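Local coordinates for sister chromatid cohesion protein (Chaetomium thermophilum, PDB 5T8V) that probably acts in loading cohesin onto chromatin, as a Scc2/Nipped-B family protein of which this chain is the C-terminal, HEAT-repeat fragment, at residues M197-Q201 / K249-F253; I167-E172 / Q230-E235. All blocks are in the same frame, centred on the assembly; numbering follows the deposited sequence.

Interaction 1: residues M197-Q201 / K249-F253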
loop_
_atom_site.group_PDB
_atom_site.type_symbol
_atom_site.label_atom_id
_atom_site.label_comp_id
_atom_site.label_asym_id
_atom_site.label_seq_id
_atom_site.Cartn_x
_atom_site.Cartn_y
_atom_site.Cartn_z
ATOM N N MET A 197 -17.747 54.993 7.252
ATOM C CA MET A 197 -17.720 53.642 6.701
ATOM C C MET A 197 -19.097 53.229 6.202
ATOM O O MET A 197 -19.236 52.691 5.098
ATOM C CB MET A 197 -17.218 52.656 7.757
ATOM C CG MET A 197 -15.816 52.948 8.266
ATOM S SD MET A 197 -14.586 52.976 6.948
ATOM C CE MET A 197 -13.271 52.032 7.713
ATOM N N THR A 198 -20.135 53.465 7.009
ATOM C CA THR A 198 -21.489 53.140 6.572
ATOM C C THR A 198 -21.827 53.854 5.270
ATOM O O THR A 198 -22.385 53.249 4.347
ATOM C CB THR A 198 -22.496 53.504 7.663
ATOM O OG1 THR A 198 -22.218 52.742 8.844
ATOM C CG2 THR A 198 -23.931 53.218 7.209
ATOM N N ASP A 199 -21.494 55.143 5.174
ATOM C CA ASP A 199 -21.733 55.880 3.938
ATOM C C ASP A 199 -21.050 55.200 2.758
ATOM O O ASP A 199 -21.651 55.027 1.690
ATOM C CB ASP A 199 -21.241 57.321 4.087
ATOM C CG ASP A 199 -21.972 58.078 5.176
ATOM O OD1 ASP A 199 -22.772 57.454 5.909
ATOM O OD2 ASP A 199 -21.740 59.297 5.307
ATOM N N ALA A 200 -19.789 54.798 2.938
ATOM C CA ALA A 200 -19.064 54.128 1.860
ATOM C C ALA A 200 -19.761 52.835 1.448
ATOM O O ALA A 200 -19.989 52.592 0.256
ATOM C CB ALA A 200 -17.622 53.857 2.291
ATOM N N GLN A 201 -20.099 51.985 2.420
ATOM C CA GLN A 201 -20.820 50.755 2.106
ATOM C C GLN A 201 -22.072 51.054 1.291
ATOM O O GLN A 201 -22.289 50.476 0.220
ATOM C CB GLN A 201 -21.198 50.017 3.392
ATOM C CG GLN A 201 -20.037 49.399 4.152
ATOM C CD GLN A 201 -20.512 48.510 5.290
ATOM O OE1 GLN A 201 -21.709 48.252 5.428
ATOM N NE2 GLN A 201 -19.578 48.039 6.110
ATOM N N LYS A 249 -17.360 45.385 10.473
ATOM C CA LYS A 249 -17.623 46.431 9.490
ATOM C C LYS A 249 -16.863 46.151 8.194
ATOM O O LYS A 249 -17.439 46.153 7.091
ATOM C CB LYS A 249 -17.236 47.787 10.092
ATOM C CG LYS A 249 -17.894 48.999 9.456
ATOM C CD LYS A 249 -19.405 49.025 9.688
ATOM C CE LYS A 249 -20.057 50.160 8.920
ATOM N NZ LYS A 249 -21.544 50.105 8.987
ATOM N N PHE A 250 -15.565 45.863 8.317
ATOM C CA PHE A 250 -14.773 45.504 7.149
ATOM C C PHE A 250 -15.314 44.240 6.490
ATOM O O PHE A 250 -15.341 44.137 5.257
ATOM C CB PHE A 250 -13.307 45.326 7.543
ATOM C CG PHE A 250 -12.667 46.576 8.080
ATOM C CD1 PHE A 250 -12.525 47.696 7.278
ATOM C CD2 PHE A 250 -12.198 46.629 9.380
ATOM C CE1 PHE A 250 -11.933 48.846 7.766
ATOM C CE2 PHE A 250 -11.604 47.778 9.872
ATOM C CZ PHE A 250 -11.471 48.886 9.062
ATOM N N ASP A 251 -15.752 43.262 7.294
ATOM C CA ASP A 251 -16.429 42.108 6.710
ATOM C C ASP A 251 -17.577 42.559 5.816
ATOM O O ASP A 251 -17.753 42.050 4.702
ATOM C CB ASP A 251 -16.946 41.170 7.802
ATOM C CG ASP A 251 -15.830 40.482 8.566
ATOM O OD1 ASP A 251 -14.656 40.591 8.148
ATOM O OD2 ASP A 251 -16.132 39.819 9.581
ATOM N N GLY A 252 -18.365 43.525 6.291
ATOM C CA GLY A 252 -19.422 44.077 5.464
ATOM C C GLY A 252 -18.898 44.596 4.141
ATOM O O GLY A 252 -19.517 44.393 3.091
ATOM N N PHE A 253 -17.744 45.265 4.167
ATOM C CA PHE A 253 -17.146 45.689 2.904
ATOM C C PHE A 253 -16.866 44.494 1.998
ATOM O O PHE A 253 -17.200 44.513 0.807
ATOM C CB PHE A 253 -15.868 46.483 3.155
ATOM C CG PHE A 253 -16.115 47.914 3.504
ATOM C CD1 PHE A 253 -16.528 48.810 2.536
ATOM C CD2 PHE A 253 -15.943 48.364 4.798
ATOM C CE1 PHE A 253 -16.761 50.131 2.853
ATOM C CE2 PHE A 253 -16.171 49.683 5.120
ATOM C CZ PHE A 253 -16.580 50.569 4.145
#
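The Phe253 ring carries the aliphatic part of Gln201 on one face, where CG of Gln201 stands 3.7 Å from the centroid of the Phe253 ring and only 16° off its normal, a CH-pi contact. At the edge of the ring, close to its plane, sits CB of Ala200, 3.9 Å from Phe253 CE1. Met197 reaches the same ring obliquely: its SD is 5.2 Å from the Phe253 centroid, a Met-aromatic contact. Bends at the second and third torsions of Met197 bring its methyl to the Phe250 ring, Met197 CE lying 3.5 Å from Phe250 CE1. The Gln201 amide stands almost perpendicular to the Phe253 ring, and its NE2 crosses the Lys249 side chain at a slant, 3.6 Å from Lys249 CE.

These are neighbouring helices of an alpha-solenoid built from HEAT repeats, 190-213 and 247-267, running nearly parallel at 15° with their local axes 10.4 Å apart. Toward the more open side, Lys249 spans the gap. Its CG turns away from the backbone N (chi1 -158°), the chain bends once at the next bond, and an extended tail then delivers the ammonium to Thr198, where Lys249 NZ donates to Thr198 OG1 over 2.7 Å. The tail passes Met197 on the way, with Lys249 CE 4.0 Å from Met197 CB. Thr198 OG1 is also weakly hydrogen-bonded to Leu194 O, one turn earlier in its own helix. From helix 149-172, Ile167 packs against Phe253 and Leu170 against Met197.

Interaction 2: residues I167-E172 / Q230-E235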
loop_
_atom_site.group_PDB
_atom_site.type_symbol
_atom_site.label_atom_id
_atom_site.label_comp_id
_atom_site.label_asym_id
_atom_site.label_seq_id
_atom_site.Cartn_x
_atom_site.Cartn_y
_atom_site.Cartn_z
ATOM N N ILE A 167 -10.590 52.949 3.554
ATOM C CA ILE A 167 -11.053 51.620 3.952
ATOM C C ILE A 167 -9.870 50.672 4.115
ATOM O O ILE A 167 -9.672 50.066 5.176
ATOM C CB ILE A 167 -12.072 51.083 2.932
ATOM C CG1 ILE A 167 -13.260 52.043 2.811
ATOM C CG2 ILE A 167 -12.567 49.705 3.344
ATOM C CD1 ILE A 167 -14.132 51.794 1.601
ATOM N N MET A 168 -9.062 50.533 3.064
ATOM C CA MET A 168 -7.930 49.612 3.117
ATOM C C MET A 168 -6.901 50.022 4.162
ATOM O O MET A 168 -6.561 49.189 5.021
ATOM C CB MET A 168 -7.300 49.499 1.725
ATOM C CG MET A 168 -8.259 49.012 0.640
ATOM S SD MET A 168 -8.808 47.305 0.853
ATOM C CE MET A 168 -7.286 46.409 0.564
ATOM N N PRO A 169 -6.375 51.250 4.168
ATOM C CA PRO A 169 -5.380 51.597 5.197
ATOM C C PRO A 169 -5.913 51.497 6.615
ATOM O O PRO A 169 -5.139 51.206 7.536
ATOM C CB PRO A 169 -4.984 53.037 4.837
ATOM C CG PRO A 169 -6.083 53.546 3.967
ATOM C CD PRO A 169 -6.607 52.361 3.229
ATOM N N LEU A 170 -7.211 51.731 6.827
ATOM C CA LEU A 170 -7.772 51.568 8.165
ATOM C C LEU A 170 -7.846 50.099 8.553
ATOM O O LEU A 170 -7.525 49.736 9.690
ATOM C CB LEU A 170 -9.155 52.210 8.244
ATOM C CG LEU A 170 -9.185 53.716 8.522
ATOM C CD1 LEU A 170 -10.590 54.260 8.341
ATOM C CD2 LEU A 170 -8.690 54.017 9.924
ATOM N N ALA A 171 -8.270 49.241 7.625
ATOM C CA ALA A 171 -8.307 47.813 7.914
ATOM C C ALA A 171 -6.913 47.274 8.203
ATOM O O ALA A 171 -6.734 46.442 9.100
ATOM C CB ALA A 171 -8.940 47.060 6.746
ATOM N N GLU A 172 -5.907 47.743 7.461
ATOM C CA GLU A 172 -4.557 47.209 7.590
ATOM C C GLU A 172 -3.784 47.804 8.759
ATOM O O GLU A 172 -2.784 47.214 9.182
ATOM C CB GLU A 172 -3.773 47.448 6.298
ATOM C CG GLU A 172 -4.377 46.783 5.073
ATOM C CD GLU A 172 -3.491 46.896 3.848
ATOM O OE1 GLU A 172 -2.365 47.419 3.975
ATOM O OE2 GLU A 172 -3.922 46.459 2.759
ATOM N N GLN A 230 -10.306 44.670 -5.377
ATOM C CA GLN A 230 -9.373 45.113 -4.346
ATOM C C GLN A 230 -9.977 44.949 -2.954
ATOM O O GLN A 230 -9.316 44.449 -2.036
ATOM C CB GLN A 230 -8.965 46.566 -4.596
ATOM C CG GLN A 230 -7.948 47.113 -3.602
ATOM C CD GLN A 230 -6.703 46.248 -3.492
ATOM O OE1 GLN A 230 -5.696 46.505 -4.153
ATOM N NE2 GLN A 230 -6.767 45.217 -2.652
ATOM N N LEU A 231 -11.235 45.365 -2.778
ATOM C CA LEU A 231 -11.896 45.214 -1.485
ATOM C C LEU A 231 -12.032 43.758 -1.072
ATOM O O LEU A 231 -12.176 43.474 0.124
ATOM C CB LEU A 231 -13.287 45.852 -1.516
ATOM C CG LEU A 231 -13.428 47.311 -1.082
ATOM C CD1 LEU A 231 -14.882 47.736 -1.212
ATOM C CD2 LEU A 231 -12.943 47.520 0.345
ATOM N N LEU A 232 -12.005 42.831 -2.030
ATOM C CA LEU A 232 -12.192 41.420 -1.709
ATOM C C LEU A 232 -11.086 40.913 -0.793
ATOM O O LEU A 232 -11.341 40.119 0.119
ATOM C CB LEU A 232 -12.245 40.606 -3.001
ATOM C CG LEU A 232 -12.525 39.109 -2.888
ATOM C CD1 LEU A 232 -13.941 38.856 -2.400
ATOM C CD2 LEU A 232 -12.291 38.450 -4.234
ATOM N N PHE A 233 -9.850 41.368 -1.015
ATOM C CA PHE A 233 -8.695 40.937 -0.238
ATOM C C PHE A 233 -8.344 41.927 0.868
ATOM O O PHE A 233 -7.172 42.061 1.238
ATOM C CB PHE A 233 -7.496 40.723 -1.162
ATOM C CG PHE A 233 -7.783 39.802 -2.312
ATOM C CD1 PHE A 233 -7.657 38.429 -2.167
ATOM C CD2 PHE A 233 -8.192 40.308 -3.535
ATOM C CE1 PHE A 233 -7.928 37.578 -3.222
ATOM C CE2 PHE A 233 -8.465 39.464 -4.595
ATOM C CZ PHE A 233 -8.333 38.097 -4.440
ATOM N N ILE A 234 -9.344 42.632 1.397
ATOM C CA ILE A 234 -9.119 43.528 2.522
ATOM C C ILE A 234 -8.557 42.735 3.693
ATOM O O ILE A 234 -8.955 41.589 3.941
ATOM C CB ILE A 234 -10.431 44.241 2.894
ATOM C CG1 ILE A 234 -10.217 45.204 4.059
ATOM C CG2 ILE A 234 -11.515 43.218 3.235
ATOM C CD1 ILE A 234 -11.406 46.102 4.323
ATOM N N GLU A 235 -7.617 43.341 4.423
ATOM C CA GLU A 235 -6.931 42.658 5.519
ATOM C C GLU A 235 -7.578 43.048 6.844
ATOM O O GLU A 235 -7.084 43.890 7.594
ATOM C CB GLU A 235 -5.441 42.974 5.509
ATOM C CG GLU A 235 -4.603 41.915 4.826
ATOM C CD GLU A 235 -3.162 41.925 5.295
ATOM O OE1 GLU A 235 -2.545 43.012 5.309
ATOM O OE2 GLU A 235 -2.653 40.846 5.664
#
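Met168 bends across the gap toward the end of helix 218-232, and Ile234 meets it with CB 4.0 Å from the Met168 sulfur, SD. The methionine is folded at each of its three torsions, all near -60°, which curls the terminal methyl back over the 230-235 backbone; Met168 CE comes to 3.5 Å from Gln230 NE2. Gln230 complements this shape by bending at its own second torsion after leaving the backbone with CG anti to N, which brings its amide end to the methyl.

Ile234 behaves differently. Its CG1 branch is anti to the backbone N (chi1 -179°) and continues extended, making a straight arm laid against helix 149-172: CG1 lies 3.5 Å from Ala171 CB, and the tip, Ile234 CD1, is 3.9 Å from Ile167 CG2. That same Ile167 methyl meets Leu231 CD2 at 3.7 Å, the two side chains crossing at about a right angle, so one branch of Ile167 serves both partners.

Polar side chains gather at the C-terminal end of helix 149-172. Glu172 CG touches Glu235 CB at 4.0 Å; Glu235 is poorly ordered, so the near-perpendicular setting of the two carboxylates as modelled is uncertain. The backbone carbonyls of Ala171 and Glu235 face a common donor, Arg174, which gives NH1 to the first and NH2 to the second and thereby bridges two acceptors that cannot bond each other.

The apolar seam thus joins the last turns of helix 149-172 to the chain leaving helix 218-232, with Phe250 and Phe253 of helix 247-267 packed against it and Ala200 and Leu204 of helix 190-213 adding to the core.

How the interactions relate
Read from the N terminus, the chain passes helix 149-172, then helix 190-213, helix 218-232 and helix 247-267. Interaction 2 closes a loop from the first of these to the end of the third and the turn that follows it, with 57 residues between its segments; interaction 1 opens inside that loop, on the second helix, and closes on the fourth after 47 intervening residues. The two loops therefore cross rather than nest, and together they tie four successively encountered helices of the solenoid together. Their centres lie 11 Å apart and they touch directly: Phe250 packs on Ala171 and Ile234, giving the contacts a shared apolar core.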